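Local coordinates for protein putative NAD(P)H:FMN oxidoreductase (PDB 3GE5) that binds flavin mononucleotide at the interface of a two-subunit assembly and, as a nitroreductase-family flavoprotein, probably acts as an FMN-dependent oxidoreductase, at residues A[142-147]-A[165-170]; A[73-78]-A[101-106]; A[69-74]-A[121-126]; A[39-44]-A[92-97]. One frame throughout, in Å; residues are numbered along the deposited sequence.

Contact 1 of 4, residues A[142-147]-A[165-170]. With FMN (flavin mononucleotide), chain C.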
# COMPACT_ATOMS: atom_id res chain seq x y z
N CYS A 142 12.31 -7.51 5.93
CA CYS A 142 11.12 -8.26 5.66
C CYS A 142 10.95 -8.53 4.18
O CYS A 142 11.60 -7.90 3.34
CB CYS A 142 9.91 -7.55 6.30
SG CYS A 142 9.56 -5.94 5.66
N THR A 143 10.06 -9.47 3.88
CA THR A 143 9.55 -9.70 2.53
C THR A 143 8.05 -9.88 2.58
O THR A 143 7.52 -10.57 3.44
CB THR A 143 10.25 -10.95 1.84
OG1 THR A 143 11.63 -10.69 1.72
CG2 THR A 143 9.66 -11.24 0.47
N TRP A 144 7.37 -9.19 1.68
CA TRP A 144 5.94 -9.37 1.43
C TRP A 144 5.75 -10.65 0.66
O TRP A 144 6.41 -10.85 -0.36
CB TRP A 144 5.47 -8.21 0.58
CG TRP A 144 4.00 -8.04 0.36
CD1 TRP A 144 3.06 -9.00 0.02
CD2 TRP A 144 3.31 -6.80 0.38
NE1 TRP A 144 1.82 -8.41 -0.14
CE2 TRP A 144 1.95 -7.06 0.06
CE3 TRP A 144 3.71 -5.48 0.64
CZ2 TRP A 144 0.99 -6.05 0.04
CZ3 TRP A 144 2.72 -4.46 0.59
CH2 TRP A 144 1.38 -4.78 0.30
N VAL A 145 4.87 -11.52 1.15
CA VAL A 145 4.63 -12.87 0.56
C VAL A 145 3.16 -13.05 0.12
O VAL A 145 2.23 -12.91 0.92
CB VAL A 145 5.01 -14.02 1.53
CG1 VAL A 145 4.76 -15.36 0.87
CG2 VAL A 145 6.50 -13.86 1.99
N CYS A 146 2.98 -13.35 -1.17
CA CYS A 146 1.66 -13.76 -1.72
C CYS A 146 1.71 -15.14 -2.34
O CYS A 146 0.64 -15.73 -2.60
CB CYS A 146 1.21 -12.75 -2.74
SG CYS A 146 0.68 -11.18 -2.00
N ALA A 147 2.91 -15.72 -2.53
CA ALA A 147 3.01 -17.07 -3.10
C ALA A 147 2.87 -18.11 -1.97
O ALA A 147 3.85 -18.63 -1.48
CB ALA A 147 4.34 -17.27 -3.89
N PRO A 165 -6.84 -15.03 3.70
CA PRO A 165 -5.44 -14.58 3.94
C PRO A 165 -4.86 -14.04 2.62
O PRO A 165 -4.69 -14.81 1.67
CB PRO A 165 -4.75 -15.86 4.37
CG PRO A 165 -5.54 -16.98 3.75
CD PRO A 165 -6.96 -16.50 3.66
N VAL A 166 -4.65 -12.73 2.52
CA VAL A 166 -4.27 -12.09 1.23
C VAL A 166 -2.75 -12.07 1.03
O VAL A 166 -2.22 -12.39 -0.04
CB VAL A 166 -4.84 -10.66 1.14
CG1 VAL A 166 -4.47 -9.99 -0.19
CG2 VAL A 166 -6.39 -10.66 1.37
N SER A 167 -2.05 -11.69 2.09
CA SER A 167 -0.61 -11.44 2.09
C SER A 167 -0.04 -11.81 3.45
O SER A 167 -0.76 -11.74 4.47
CB SER A 167 -0.33 -9.98 1.84
OG SER A 167 -0.81 -9.55 0.58
N ILE A 168 1.25 -12.16 3.47
CA ILE A 168 1.98 -12.42 4.72
C ILE A 168 3.24 -11.58 4.77
O ILE A 168 4.01 -11.56 3.79
CB ILE A 168 2.39 -13.90 4.83
CG1 ILE A 168 1.16 -14.83 4.77
CG2 ILE A 168 3.24 -14.15 6.10
CD1 ILE A 168 1.48 -16.33 4.67
N LEU A 169 3.47 -10.86 5.85
CA LEU A 169 4.72 -10.12 6.02
C LEU A 169 5.64 -11.03 6.80
O LEU A 169 5.37 -11.34 7.94
CB LEU A 169 4.52 -8.79 6.75
CG LEU A 169 5.75 -7.85 6.75
CD1 LEU A 169 6.09 -7.45 5.29
CD2 LEU A 169 5.54 -6.60 7.65
N ALA A 170 6.71 -11.48 6.14
CA ALA A 170 7.75 -12.30 6.78
C ALA A 170 8.89 -11.37 7.23
O ALA A 170 9.40 -10.62 6.42
CB ALA A 170 8.28 -13.36 5.84
N1 FMN C . 9.09 -12.36 -2.75
C2 FMN C . 9.14 -13.70 -2.50
O2 FMN C . 10.23 -14.27 -2.36
N3 FMN C . 7.98 -14.46 -2.40
C4 FMN C . 6.72 -13.90 -2.56
O4 FMN C . 5.67 -14.61 -2.50
C4A FMN C . 6.67 -12.53 -2.82
N5 FMN C . 5.43 -11.96 -3.02
C5A FMN C . 5.33 -10.60 -3.14
C6 FMN C . 4.06 -10.04 -3.23
C7 FMN C . 3.94 -8.66 -3.32
C7M FMN C . 2.59 -8.01 -3.44
C8 FMN C . 5.08 -7.85 -3.29
C8M FMN C . 4.97 -6.37 -3.36
C9 FMN C . 6.33 -8.42 -3.24
C9A FMN C . 6.49 -9.79 -3.15
N10 FMN C . 7.77 -10.40 -3.08
C10 FMN C . 7.84 -11.75 -2.90
C1' FMN C . 9.01 -9.56 -2.94
C2' FMN C . 9.37 -9.03 -4.33
O2' FMN C . 10.09 -10.03 -5.04
C3' FMN C . 10.17 -7.72 -4.27
O3' FMN C . 9.43 -6.75 -3.51
C4' FMN C . 10.56 -7.17 -5.65
O4' FMN C . 11.43 -8.05 -6.36
C5' FMN C . 11.25 -5.81 -5.57
O5' FMN C . 12.43 -5.94 -4.81
P FMN C . 12.71 -5.00 -3.59
O1P FMN C . 11.59 -5.30 -2.61
O2P FMN C . 12.69 -3.55 -4.03
O3P FMN C . 14.01 -5.49 -2.99
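Trp144 reaches across to Ser167 with the edge of its indole. CG stands anti to the backbone N (chi1 -171°), which swings the indole out from the sheet with its NE1 edge turned to Ser167 and brings NE1 to Ser167 OG at 3.0 Å, a weak, bent hydrogen bond with OG near the ring plane. The same hydroxyl lies beside Cys146 SG, and one face of the indole carries methyl C7M of the flavin mononucleotide, offset toward the rim. Leu169, on the same face of the sheet as Trp144, turns CD1 back to Cys142 SG, 3.8 Å away. On the opposite face Val145 and Ile168 stand paired, CB to CB 4.2 Å. These orientations follow from antiparallel pairing of strands 142-145 and 165-170, whose directions differ by 165°. Thr143 N bonds Ala170 O, and Val145 N bonds Ile168 O at 2.8 Å, each with its reciprocal bond. Past the paired region the chain turns to the cofactor: Ala147 N gives a hydrogen bond to flavin O4 at 3.0 Å, and Cys146 N reaches O4 at 3.3 Å, with a weak second bond to N5. Two successive backbone N-H groups thus grip O4, fix the isoalloxazine rim at the strand end and would probably polarise the C4=O4 carbonyl.

Contact 2 of 4, residues A[73-78]-A[101-106]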
# COMPACT_ATOMS: atom_id res chain seq x y z
N HIS A 73 -7.59 -8.08 9.49
CA HIS A 73 -7.27 -8.68 10.76
C HIS A 73 -5.87 -9.22 10.65
O HIS A 73 -5.53 -9.82 9.62
CB HIS A 73 -8.25 -9.79 11.19
CG HIS A 73 -8.15 -10.13 12.65
ND1 HIS A 73 -8.79 -9.40 13.63
CD2 HIS A 73 -7.47 -11.12 13.29
CE1 HIS A 73 -8.53 -9.94 14.82
NE2 HIS A 73 -7.72 -10.97 14.64
N PHE A 74 -5.06 -8.97 11.68
CA PHE A 74 -3.65 -9.37 11.64
C PHE A 74 -3.43 -10.58 12.54
O PHE A 74 -3.59 -10.50 13.78
CB PHE A 74 -2.73 -8.21 12.05
CG PHE A 74 -3.06 -6.92 11.34
CD1 PHE A 74 -3.03 -6.84 9.96
CD2 PHE A 74 -3.43 -5.81 12.08
CE1 PHE A 74 -3.32 -5.63 9.33
CE2 PHE A 74 -3.74 -4.60 11.45
CZ PHE A 74 -3.71 -4.52 10.07
N LEU A 75 -3.07 -11.70 11.92
CA LEU A 75 -2.80 -12.95 12.64
C LEU A 75 -1.28 -13.16 12.72
O LEU A 75 -0.63 -13.43 11.71
CB LEU A 75 -3.49 -14.12 11.94
CG LEU A 75 -3.21 -15.54 12.49
CD1 LEU A 75 -3.48 -15.69 13.98
CD2 LEU A 75 -4.04 -16.52 11.68
N VAL A 76 -0.74 -12.94 13.92
CA VAL A 76 0.70 -13.00 14.16
C VAL A 76 1.09 -14.44 14.45
O VAL A 76 0.43 -15.10 15.29
CB VAL A 76 1.12 -12.08 15.34
CG1 VAL A 76 2.58 -12.25 15.60
CG2 VAL A 76 0.74 -10.60 15.05
N VAL A 77 2.11 -14.94 13.75
CA VAL A 77 2.61 -16.30 13.99
C VAL A 77 4.11 -16.18 14.28
O VAL A 77 4.90 -15.83 13.43
CB VAL A 77 2.32 -17.24 12.80
CG1 VAL A 77 3.00 -18.59 13.02
CG2 VAL A 77 0.78 -17.38 12.63
N ARG A 78 4.49 -16.44 15.52
CA ARG A 78 5.90 -16.39 15.90
C ARG A 78 6.36 -17.50 16.85
O ARG A 78 7.56 -17.73 16.97
CB ARG A 78 6.25 -15.03 16.51
CG ARG A 78 5.45 -14.70 17.68
CD ARG A 78 5.99 -13.49 18.37
NE ARG A 78 5.04 -13.07 19.39
CZ ARG A 78 5.28 -12.12 20.29
NH1 ARG A 78 6.45 -11.47 20.29
NH2 ARG A 78 4.33 -11.82 21.17
N TYR A 101 5.86 -14.08 11.28
CA TYR A 101 4.94 -13.88 10.16
C TYR A 101 3.71 -13.10 10.62
O TYR A 101 3.12 -13.40 11.65
CB TYR A 101 4.48 -15.21 9.57
CG TYR A 101 5.59 -16.16 9.23
CD1 TYR A 101 6.16 -16.18 7.95
CD2 TYR A 101 6.05 -17.09 10.18
CE1 TYR A 101 7.16 -17.09 7.63
CE2 TYR A 101 7.04 -18.00 9.86
CZ TYR A 101 7.59 -18.00 8.60
OH TYR A 101 8.59 -18.92 8.32
N ILE A 102 3.34 -12.08 9.86
CA ILE A 102 2.07 -11.40 10.08
C ILE A 102 1.15 -11.72 8.88
O ILE A 102 1.40 -11.23 7.74
CB ILE A 102 2.20 -9.87 10.26
CG1 ILE A 102 3.17 -9.53 11.40
CG2 ILE A 102 0.81 -9.25 10.50
CD1 ILE A 102 3.56 -7.98 11.47
N ILE A 103 0.16 -12.57 9.15
CA ILE A 103 -0.80 -12.99 8.10
C ILE A 103 -1.90 -11.95 8.07
O ILE A 103 -2.65 -11.82 9.06
CB ILE A 103 -1.41 -14.38 8.37
CG1 ILE A 103 -0.31 -15.40 8.71
CG2 ILE A 103 -2.30 -14.81 7.16
CD1 ILE A 103 -0.75 -16.80 9.04
N THR A 104 -2.02 -11.22 6.97
CA THR A 104 -3.05 -10.20 6.86
C THR A 104 -4.28 -10.80 6.18
O THR A 104 -4.24 -11.19 5.01
CB THR A 104 -2.55 -8.97 6.12
OG1 THR A 104 -1.41 -8.47 6.82
CG2 THR A 104 -3.62 -7.86 6.02
N LEU A 105 -5.36 -10.84 6.96
CA LEU A 105 -6.61 -11.37 6.56
C LEU A 105 -7.50 -10.23 6.08
O LEU A 105 -7.55 -9.17 6.73
CB LEU A 105 -7.31 -12.04 7.74
CG LEU A 105 -6.49 -13.06 8.55
CD1 LEU A 105 -7.34 -13.71 9.62
CD2 LEU A 105 -5.88 -14.12 7.57
N GLY A 106 -8.20 -10.46 4.98
CA GLY A 106 -9.15 -9.47 4.47
C GLY A 106 -10.56 -10.00 4.68
O GLY A 106 -10.84 -11.17 4.39
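Ile103 packs against Leu75 and Val77 on one face of an antiparallel strand pair. Its CB lies 3.6 Å from Leu75 O and near Leu75 CB; CG1 remains beside that carbonyl oxygen, and CD1, the tip, reaches Val77 CG2 at 3.9 Å. The route follows from the torsions: CG1 stands beside the backbone N (chi1 -49°) and the chain then runs extended, carrying CD1 past its direct partner Leu75 to the next residue on that face. On the other face Phe74 and Thr104 run alongside each other in the same direction, with Thr104 OG1 at the edge of the phenyl ring, 3.9 Å from CD1. Phe74 CB also meets Ile102 CG2 at 4.0 Å. The backbones of 73-77 and 101-106 run at 155° to one another. Reciprocal hydrogen bonds join His73 with Leu105, Leu75 with Ile103 and Val77 with Tyr101; Leu75 N to Ile103 O measures 2.9 Å and is nearly straight at 174°. Beyond the pair, Phe74, Leu75 and Val76 continue the sheet through parallel pairing with a strand of the second subunit. Across the two segments, then, directional bonding is confined to the backbone, and the side chains add close apolar contacts on both faces of the sheet.

Contact 3 of 4, residues A[69-74]-A[121-126]. With FMN (flavin mononucleotide), chain J; SO4 (sulfate ion), chain E; EDO (1,2-ethanediol), chain N.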
# COMPACT_ATOMS: atom_id res chain seq x y z
N TYR A 69 -13.40 1.46 6.84
CA TYR A 69 -13.98 0.20 7.33
C TYR A 69 -12.93 -0.75 7.94
O TYR A 69 -13.29 -1.67 8.67
CB TYR A 69 -14.76 -0.55 6.24
CG TYR A 69 -16.05 0.11 5.76
CD1 TYR A 69 -16.80 0.99 6.60
CD2 TYR A 69 -16.57 -0.16 4.50
CE1 TYR A 69 -18.01 1.55 6.17
CE2 TYR A 69 -17.78 0.44 4.06
CZ TYR A 69 -18.48 1.29 4.88
OH TYR A 69 -19.68 1.89 4.50
N GLN A 70 -11.65 -0.54 7.63
CA GLN A 70 -10.57 -1.35 8.22
C GLN A 70 -10.88 -2.84 8.10
O GLN A 70 -10.87 -3.56 9.11
CB GLN A 70 -10.37 -0.96 9.68
CG GLN A 70 -10.07 0.55 9.92
CD GLN A 70 -10.50 0.98 11.32
OE1 GLN A 70 -9.90 0.55 12.32
NE2 GLN A 70 -11.58 1.79 11.41
N PRO A 71 -11.09 -3.36 6.86
CA PRO A 71 -11.57 -4.73 6.66
C PRO A 71 -10.44 -5.78 6.74
O PRO A 71 -10.37 -6.70 5.94
CB PRO A 71 -12.19 -4.68 5.27
CG PRO A 71 -11.26 -3.75 4.56
CD PRO A 71 -10.89 -2.68 5.56
N TRP A 72 -9.57 -5.63 7.75
CA TRP A 72 -8.41 -6.46 7.93
C TRP A 72 -8.39 -7.05 9.33
O TRP A 72 -9.10 -6.57 10.23
CB TRP A 72 -7.12 -5.64 7.70
CG TRP A 72 -7.05 -4.30 8.37
CD1 TRP A 72 -7.10 -4.04 9.71
CD2 TRP A 72 -6.91 -3.03 7.71
NE1 TRP A 72 -7.03 -2.67 9.92
CE2 TRP A 72 -6.88 -2.04 8.72
CE3 TRP A 72 -6.78 -2.65 6.37
CZ2 TRP A 72 -6.74 -0.67 8.42
CZ3 TRP A 72 -6.64 -1.29 6.07
CH2 TRP A 72 -6.62 -0.33 7.09
N HIS A 73 -7.59 -8.08 9.49
CA HIS A 73 -7.27 -8.68 10.76
C HIS A 73 -5.87 -9.22 10.65
O HIS A 73 -5.53 -9.82 9.62
CB HIS A 73 -8.25 -9.79 11.19
CG HIS A 73 -8.15 -10.13 12.65
ND1 HIS A 73 -8.79 -9.40 13.63
CD2 HIS A 73 -7.47 -11.12 13.29
CE1 HIS A 73 -8.53 -9.94 14.82
NE2 HIS A 73 -7.72 -10.97 14.64
N PHE A 74 -5.06 -8.97 11.68
CA PHE A 74 -3.65 -9.37 11.64
C PHE A 74 -3.43 -10.58 12.54
O PHE A 74 -3.59 -10.50 13.78
CB PHE A 74 -2.73 -8.21 12.05
CG PHE A 74 -3.06 -6.92 11.34
CD1 PHE A 74 -3.03 -6.84 9.96
CD2 PHE A 74 -3.43 -5.81 12.08
CE1 PHE A 74 -3.32 -5.63 9.33
CE2 PHE A 74 -3.74 -4.60 11.45
CZ PHE A 74 -3.71 -4.52 10.07
N ASP A 121 -8.40 -6.49 -1.38
CA ASP A 121 -7.00 -6.48 -1.86
C ASP A 121 -6.38 -5.09 -1.72
O ASP A 121 -5.22 -4.95 -1.35
CB ASP A 121 -6.88 -7.04 -3.29
CG ASP A 121 -6.87 -8.56 -3.34
OD1 ASP A 121 -7.23 -9.22 -2.34
OD2 ASP A 121 -6.48 -9.15 -4.39
N ILE A 122 -7.13 -4.05 -2.06
CA ILE A 122 -6.64 -2.69 -1.88
C ILE A 122 -6.32 -2.39 -0.40
O ILE A 122 -5.18 -2.04 -0.07
CB ILE A 122 -7.67 -1.67 -2.47
CG1 ILE A 122 -7.77 -1.84 -4.00
CG2 ILE A 122 -7.36 -0.20 -2.10
CD1 ILE A 122 -9.04 -1.19 -4.60
N ASP A 123 -7.33 -2.53 0.46
CA ASP A 123 -7.20 -2.06 1.84
C ASP A 123 -6.14 -2.87 2.61
O ASP A 123 -5.29 -2.30 3.31
CB ASP A 123 -8.53 -2.16 2.57
CG ASP A 123 -9.57 -1.14 2.11
OD1 ASP A 123 -9.18 -0.02 1.68
OD2 ASP A 123 -10.77 -1.44 2.26
N THR A 124 -6.14 -4.20 2.43
CA THR A 124 -5.14 -5.02 3.13
C THR A 124 -3.72 -4.65 2.69
O THR A 124 -2.76 -4.75 3.47
CB THR A 124 -5.37 -6.57 2.98
OG1 THR A 124 -5.31 -6.96 1.61
CG2 THR A 124 -6.72 -7.01 3.63
N SER A 125 -3.60 -4.30 1.42
CA SER A 125 -2.31 -3.90 0.88
C SER A 125 -1.81 -2.56 1.42
O SER A 125 -0.59 -2.35 1.55
CB SER A 125 -2.35 -3.92 -0.64
OG SER A 125 -2.57 -5.25 -1.11
N ILE A 126 -2.70 -1.66 1.75
CA ILE A 126 -2.27 -0.40 2.41
C ILE A 126 -1.73 -0.76 3.81
O ILE A 126 -0.64 -0.29 4.21
CB ILE A 126 -3.44 0.63 2.52
CG1 ILE A 126 -4.04 0.96 1.13
CG2 ILE A 126 -2.96 1.89 3.16
CD1 ILE A 126 -5.38 1.77 1.16
N1 FMN J . -12.47 9.32 0.29
C2 FMN J . -13.37 9.91 -0.56
O2 FMN J . -13.87 10.98 -0.23
N3 FMN J . -13.71 9.33 -1.77
C4 FMN J . -13.24 8.07 -2.15
O4 FMN J . -13.58 7.56 -3.21
C4A FMN J . -12.35 7.44 -1.27
N5 FMN J . -11.88 6.18 -1.55
C5A FMN J . -10.96 5.57 -0.75
C6 FMN J . -10.41 4.33 -1.16
C7 FMN J . -9.34 3.78 -0.45
C7M FMN J . -8.78 2.43 -0.89
C8 FMN J . -8.83 4.45 0.64
C8M FMN J . -7.66 3.93 1.39
C9 FMN J . -9.35 5.67 1.04
C9A FMN J . -10.44 6.26 0.32
N10 FMN J . -11.01 7.48 0.71
C10 FMN J . -11.96 8.08 -0.08
C1' FMN J . -10.49 8.23 1.92
C2' FMN J . -10.96 7.54 3.23
O2' FMN J . -12.30 7.92 3.55
C3' FMN J . -10.02 7.84 4.39
O3' FMN J . -8.69 7.40 4.08
C4' FMN J . -10.53 7.17 5.69
O4' FMN J . -11.80 7.73 6.11
C5' FMN J . -9.48 7.34 6.77
O5' FMN J . -9.29 8.74 7.02
P FMN J . -7.88 9.45 6.97
O1P FMN J . -7.07 8.88 8.10
O2P FMN J . -8.10 10.94 7.10
O3P FMN J . -7.26 9.21 5.60
S SO4 E . -20.34 4.76 6.40
O1 SO4 E . -19.23 5.16 5.53
O2 SO4 E . -19.84 4.82 7.78
O3 SO4 E . -20.68 3.41 6.11
O4 SO4 E . -21.47 5.66 6.18
C1 EDO N . -5.48 -12.99 -6.23
O1 EDO N . -5.29 -14.19 -5.45
C2 EDO N . -5.04 -11.70 -5.56
O2 EDO N . -5.39 -11.55 -4.19
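Pro71 and Trp72 bring the start of a strand against one side of helix 121-126, with Trp72 CA 6.0 Å from Thr124 CA and Pro71 CA 7.0 Å from Asp123 CA. Pro71 is the centre of an inverse gamma turn, closed by a weak bond from Trp72 N to Gln70 O, after which the chain extends as strand 72-74. The Pro71 ring stands roughly perpendicular to the line of the Asp123 side chain, and CG comes to 3.3 Å from OD2. That carboxylate has other partners: OD2 is hydrogen-bonded to Ser119 and OD1 to the backbone N of Ala66. Trp72 has CG between its backbone N and carbonyl carbon (chi1 47°), which turns the benzo edge of the indole to the helix backbone; CZ3 lies 3.2 Å from Asp123 O, close to the ring plane. One indole face is covered by Gln70 CA, 3.8 Å above its centre, and Trp72 CB meets Thr124 CG2 at 4.3 Å. Ile126 CD1 and Ile122 CG2 touch the dimethylbenzene end of a flavin held mainly by the second subunit. Here strand 72-77, outermost of its sheet within this chain, meets helix 120-137, with Phe74 on Ala127 and Met131 and Thr124 against Thr104 of strand 100-107.

Contact 4 of 4, residues A[39-44]-A[92-97]. With FMN (flavin mononucleotide), chain C; EDO (1,2-ethanediol), chain I.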
# COMPACT_ATOMS: atom_id res chain seq x y z
N SER A 39 13.95 -6.16 -0.17
CA SER A 39 13.40 -7.39 0.39
C SER A 39 14.53 -8.22 1.04
O SER A 39 15.64 -8.40 0.48
CB SER A 39 12.62 -8.23 -0.63
OG SER A 39 11.47 -7.55 -1.14
N VAL A 40 14.26 -8.70 2.25
CA VAL A 40 15.20 -9.52 3.01
C VAL A 40 14.52 -10.89 3.24
O VAL A 40 13.40 -10.97 3.78
CB VAL A 40 15.56 -8.85 4.37
CG1 VAL A 40 16.25 -9.84 5.34
CG2 VAL A 40 16.39 -7.54 4.11
N ARG A 41 15.24 -11.94 2.83
CA ARG A 41 14.75 -13.33 2.93
C ARG A 41 15.58 -14.23 3.82
O ARG A 41 15.23 -15.38 4.03
CB ARG A 41 14.65 -13.91 1.52
CG ARG A 41 13.58 -13.25 0.67
CD ARG A 41 13.55 -13.82 -0.76
NE ARG A 41 12.66 -13.11 -1.67
CZ ARG A 41 12.94 -11.98 -2.32
NH1 ARG A 41 14.11 -11.35 -2.20
NH2 ARG A 41 12.03 -11.46 -3.14
N LYS A 42 16.70 -13.70 4.33
CA LYS A 42 17.64 -14.47 5.13
C LYS A 42 17.85 -13.71 6.43
O LYS A 42 18.13 -12.52 6.40
CB LYS A 42 18.94 -14.66 4.35
CG LYS A 42 18.80 -15.54 3.11
CD LYS A 42 18.72 -17.02 3.55
CE LYS A 42 17.77 -17.86 2.73
NZ LYS A 42 17.48 -19.17 3.47
N PHE A 43 17.65 -14.40 7.56
CA PHE A 43 17.55 -13.76 8.86
C PHE A 43 18.54 -14.34 9.87
O PHE A 43 18.97 -15.49 9.72
CB PHE A 43 16.13 -13.95 9.39
CG PHE A 43 15.07 -13.39 8.48
CD1 PHE A 43 14.73 -12.04 8.55
CD2 PHE A 43 14.45 -14.19 7.54
CE1 PHE A 43 13.76 -11.49 7.70
CE2 PHE A 43 13.48 -13.65 6.67
CZ PHE A 43 13.15 -12.30 6.74
N ILE A 44 18.90 -13.55 10.88
CA ILE A 44 19.71 -14.07 11.99
C ILE A 44 18.78 -14.43 13.14
O ILE A 44 17.58 -14.17 13.09
CB ILE A 44 20.79 -13.06 12.41
CG1 ILE A 44 20.15 -11.71 12.81
CG2 ILE A 44 21.78 -12.87 11.28
CD1 ILE A 44 21.13 -10.66 13.33
N GLN A 92 8.63 -22.00 -1.34
CA GLN A 92 9.85 -21.22 -1.51
C GLN A 92 10.81 -21.57 -0.39
O GLN A 92 10.47 -21.43 0.78
CB GLN A 92 9.52 -19.73 -1.51
CG GLN A 92 8.64 -19.35 -2.71
CD GLN A 92 8.31 -17.87 -2.80
OE1 GLN A 92 8.27 -17.16 -1.81
NE2 GLN A 92 7.99 -17.43 -4.02
N PRO A 93 12.00 -22.07 -0.74
CA PRO A 93 12.90 -22.54 0.31
C PRO A 93 13.24 -21.56 1.46
O PRO A 93 13.41 -21.98 2.60
CB PRO A 93 14.18 -22.92 -0.46
CG PRO A 93 13.66 -23.30 -1.81
CD PRO A 93 12.54 -22.37 -2.09
N TRP A 94 13.33 -20.26 1.17
CA TRP A 94 13.67 -19.28 2.21
C TRP A 94 12.56 -19.11 3.26
O TRP A 94 12.84 -18.75 4.40
CB TRP A 94 13.99 -17.92 1.58
CG TRP A 94 12.79 -17.22 1.05
CD1 TRP A 94 12.28 -17.33 -0.21
CD2 TRP A 94 11.91 -16.33 1.76
NE1 TRP A 94 11.15 -16.59 -0.33
CE2 TRP A 94 10.90 -15.95 0.85
CE3 TRP A 94 11.87 -15.83 3.09
CZ2 TRP A 94 9.85 -15.09 1.22
CZ3 TRP A 94 10.85 -14.96 3.43
CH2 TRP A 94 9.84 -14.61 2.50
N PHE A 95 11.31 -19.35 2.87
CA PHE A 95 10.16 -18.95 3.69
C PHE A 95 10.15 -19.45 5.13
O PHE A 95 9.85 -18.69 6.06
CB PHE A 95 8.87 -19.36 2.96
CG PHE A 95 7.60 -19.02 3.71
CD1 PHE A 95 7.02 -19.91 4.59
CD2 PHE A 95 6.96 -17.80 3.49
CE1 PHE A 95 5.84 -19.60 5.25
CE2 PHE A 95 5.77 -17.47 4.18
CZ PHE A 95 5.21 -18.40 5.03
N PRO A 96 10.45 -20.74 5.35
CA PRO A 96 10.45 -21.20 6.74
C PRO A 96 11.56 -20.67 7.64
O PRO A 96 11.61 -21.03 8.82
CB PRO A 96 10.54 -22.74 6.61
CG PRO A 96 11.02 -23.00 5.28
CD PRO A 96 10.69 -21.84 4.40
N GLY A 97 12.45 -19.83 7.12
CA GLY A 97 13.52 -19.23 7.92
C GLY A 97 13.16 -17.91 8.62
O GLY A 97 13.98 -17.37 9.36
N1 FMN C . 9.09 -12.36 -2.75
C2 FMN C . 9.14 -13.70 -2.50
O2 FMN C . 10.23 -14.27 -2.36
N3 FMN C . 7.98 -14.46 -2.40
C4 FMN C . 6.72 -13.90 -2.56
O4 FMN C . 5.67 -14.61 -2.50
C4A FMN C . 6.67 -12.53 -2.82
N5 FMN C . 5.43 -11.96 -3.02
C5A FMN C . 5.33 -10.60 -3.14
C6 FMN C . 4.06 -10.04 -3.23
C7 FMN C . 3.94 -8.66 -3.32
C7M FMN C . 2.59 -8.01 -3.44
C8 FMN C . 5.08 -7.85 -3.29
C8M FMN C . 4.97 -6.37 -3.36
C9 FMN C . 6.33 -8.42 -3.24
C9A FMN C . 6.49 -9.79 -3.15
N10 FMN C . 7.77 -10.40 -3.08
C10 FMN C . 7.84 -11.75 -2.90
C1' FMN C . 9.01 -9.56 -2.94
C2' FMN C . 9.37 -9.03 -4.33
O2' FMN C . 10.09 -10.03 -5.04
C3' FMN C . 10.17 -7.72 -4.27
O3' FMN C . 9.43 -6.75 -3.51
C4' FMN C . 10.56 -7.17 -5.65
O4' FMN C . 11.43 -8.05 -6.36
C5' FMN C . 11.25 -5.81 -5.57
O5' FMN C . 12.43 -5.94 -4.81
P FMN C . 12.71 -5.00 -3.59
O1P FMN C . 11.59 -5.30 -2.61
O2P FMN C . 12.69 -3.55 -4.03
O3P FMN C . 14.01 -5.49 -2.99
C1 EDO I . 15.27 -19.05 -2.16
O1 EDO I . 14.15 -19.61 -1.52
C2 EDO I . 16.54 -19.71 -1.65
O2 EDO I . 16.60 -19.63 -0.22
O HOH W 1 15.23 -17.67 5.12
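The pyrimidine end of the flavin mononucleotide is held between two loops, and Arg41 and Trp94 meet there. Arg41 lays its aliphatic chain over one face of the indole: CG stands 3.7 Å above the ring plane, over its centre, and CD lies 3.6 Å from the centroid of the five-membered ring, only 6° off the normal, a CH-pi contact. The chain is extended from CG to NE (chi2 177°), which carries the guanidinium past the indole to the cofactor. The guanidinium plane is perpendicular to the indole and CZ is far from it, so any cation-pi attraction is weak at most. Flavin C2 lies at the guanidinium edge, in its plane. Arg41 NE donates to flavin O2 at 2.8 Å in a nearly straight bond of 170°, and NH2 donates to N1 at 3.1 Å. From the other loop, Gln92 OE1 accepts from flavin N3 at 2.8 Å, while Trp94 NE1 donates to that same OE1 and makes a weak bond to flavin O2. Farther out, one water donates to both Arg41 O and Trp94 O, the latter at 2.7 Å, and accepts from Lys42 NZ. Phe43 CE2 approaches Trp94 CZ3 at 4.4 Å. At the other end of its segment, Ser39 binds the phosphate: N donates to O3P and OG to O1P at 2.7 Å. Together the donors at N1 and O2, the acceptor at N3 and the phosphate contacts read out the polar edge and tail of the cofactor, an arrangement consistent with the FMN site of a nitroreductase-family flavoprotein.

Contacts 1, 2 and 3 are buried, whereas contact 4 lies at the surface. Contacts 1 and 2 belong to one antiparallel sheet, where strands 163-172 and 100-107 are neighbours, and both depend on paired backbone bonds. Contact 3 shares strand 72-77 with contact 2 but sets it against helix 120-137 without a hydrogen bond between its segments. Contact 4 joins two loops directly by CH-pi and apolar contact, while its polar links run through the cofactor and a water. It shares one flavin with contact 1, and Thr143 OG1 to Val40 O joins the two. Contact 3, whose centre is about 24 Å from that of contact 4, meets the other flavin. Contacts 1 to 3 all touch the second subunit; contact 4 does not.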